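Local coordinates for Alr1010 protein (Nostoc, PDB 3URG) that probably binds calcium ions in the cells of this cyanobacterium, at residues E61-G66 with T82-G87. Sequence-based numbering, arbitrary orientation.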
# COMPACT_ATOMS: atom_id res chain seq x y z
N GLU A 61 -5.31 -9.65 -1.86
CA GLU A 61 -5.87 -10.60 -2.82
C GLU A 61 -6.27 -9.92 -4.13
O GLU A 61 -7.34 -9.34 -4.22
CB GLU A 61 -7.07 -11.34 -2.22
CG GLU A 61 -6.66 -12.42 -1.23
CD GLU A 61 -5.79 -13.50 -1.87
OE1 GLU A 61 -6.07 -13.89 -3.02
OE2 GLU A 61 -4.82 -13.94 -1.22
N PHE A 62 -5.41 -9.99 -5.15
CA PHE A 62 -5.69 -9.34 -6.43
C PHE A 62 -6.55 -10.23 -7.35
O PHE A 62 -6.42 -11.45 -7.33
CB PHE A 62 -4.39 -9.02 -7.16
CG PHE A 62 -3.42 -8.19 -6.36
CD1 PHE A 62 -3.70 -6.86 -6.08
CD2 PHE A 62 -2.22 -8.73 -5.93
CE1 PHE A 62 -2.79 -6.09 -5.36
CE2 PHE A 62 -1.32 -7.96 -5.21
CZ PHE A 62 -1.61 -6.65 -4.92
N PRO A 63 -7.42 -9.61 -8.16
CA PRO A 63 -7.61 -8.16 -8.24
C PRO A 63 -8.72 -7.76 -7.29
O PRO A 63 -9.51 -8.59 -6.90
CB PRO A 63 -8.10 -7.95 -9.68
CG PRO A 63 -8.52 -9.34 -10.19
CD PRO A 63 -8.31 -10.33 -9.09
N PHE A 64 -8.76 -6.50 -6.90
CA PHE A 64 -9.87 -6.02 -6.10
C PHE A 64 -10.21 -4.61 -6.55
O PHE A 64 -9.43 -3.97 -7.26
CB PHE A 64 -9.57 -6.10 -4.58
CG PHE A 64 -8.41 -5.25 -4.12
CD1 PHE A 64 -8.60 -3.93 -3.74
CD2 PHE A 64 -7.13 -5.79 -4.03
CE1 PHE A 64 -7.53 -3.15 -3.31
CE2 PHE A 64 -6.06 -5.03 -3.60
CZ PHE A 64 -6.26 -3.71 -3.24
N MET A 65 -11.37 -4.12 -6.16
CA MET A 65 -11.72 -2.77 -6.56
C MET A 65 -11.44 -1.73 -5.48
O MET A 65 -11.51 -2.02 -4.29
CB MET A 65 -13.16 -2.72 -7.03
CG MET A 65 -13.29 -3.26 -8.44
SD MET A 65 -14.98 -3.60 -8.83
CE MET A 65 -15.46 -4.59 -7.41
N GLY A 66 -11.12 -0.52 -5.91
CA GLY A 66 -10.86 0.55 -4.97
C GLY A 66 -11.14 1.92 -5.56
O GLY A 66 -11.28 2.07 -6.77
N THR A 82 -12.52 5.05 -9.97
CA THR A 82 -12.89 3.70 -9.52
C THR A 82 -12.20 2.68 -10.40
O THR A 82 -12.45 2.61 -11.60
CB THR A 82 -14.42 3.49 -9.53
OG1 THR A 82 -15.00 4.26 -8.48
CG2 THR A 82 -14.74 2.01 -9.29
N VAL A 83 -11.32 1.88 -9.80
CA VAL A 83 -10.41 1.08 -10.61
C VAL A 83 -10.33 -0.33 -10.10
O VAL A 83 -10.74 -0.61 -8.98
CB VAL A 83 -9.00 1.68 -10.60
CG1 VAL A 83 -9.03 3.12 -11.12
CG2 VAL A 83 -8.39 1.64 -9.19
N GLU A 84 -9.79 -1.22 -10.92
CA GLU A 84 -9.38 -2.53 -10.43
C GLU A 84 -7.92 -2.44 -10.04
O GLU A 84 -7.09 -1.96 -10.82
CB GLU A 84 -9.54 -3.60 -11.51
CG GLU A 84 -10.96 -4.09 -11.72
CD GLU A 84 -11.03 -5.23 -12.72
OE1 GLU A 84 -10.20 -6.16 -12.64
OE2 GLU A 84 -11.92 -5.20 -13.59
N VAL A 85 -7.61 -2.88 -8.83
CA VAL A 85 -6.23 -2.96 -8.41
C VAL A 85 -5.69 -4.32 -8.83
O VAL A 85 -6.15 -5.36 -8.34
CB VAL A 85 -6.12 -2.78 -6.90
CG1 VAL A 85 -4.66 -2.72 -6.49
CG2 VAL A 85 -6.87 -1.53 -6.46
N LEU A 86 -4.73 -4.31 -9.75
CA LEU A 86 -4.29 -5.52 -10.45
C LEU A 86 -3.15 -6.27 -9.76
O LEU A 86 -3.00 -7.48 -9.92
CB LEU A 86 -3.85 -5.17 -11.87
CG LEU A 86 -4.92 -5.06 -12.97
CD1 LEU A 86 -6.34 -4.92 -12.43
CD2 LEU A 86 -4.57 -3.93 -13.92
N GLY A 87 -2.33 -5.56 -9.01
CA GLY A 87 -1.18 -6.17 -8.36
C GLY A 87 -0.20 -5.10 -7.92
O GLY A 87 -0.47 -3.91 -8.08
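The ring of F62 lies flat against G87, whose CA sits 3.3 Å from the ring centroid and 6° off the ring normal, a CH-pi contact over the face. V85 O meets the same ring at its edge, F62 CE1 reaches V85 CG1 at 4.0 Å, and the nearest side-chain atom of F62 is about 3 Å from a bound sodium ion, whose site includes D57 and L60. With an alanine at F62 the CA of G87 would probably lose the ring face it lies on, leaving a gap beside it. Next along, F64 turns its ring over V85: with CG between the backbone N and the carbonyl carbon (chi1 62°), one ring face receives V85 CB at 3.8 Å from the centroid. F64 also meets T129 and I133 of helix 127-141. The strands are the neighbouring antiparallel arms of a beta hairpin, 64-72 and 77-86, within a five-stranded sheet. F64 and V85 form one hydrogen-bonded pair, with V85 N to F64 O at 2.6 Å; G66 and V83 form the other. The opposite face is looser: M65 CG and E84 CG meet at 4.1 Å, the exposed methionine bending away at chi3.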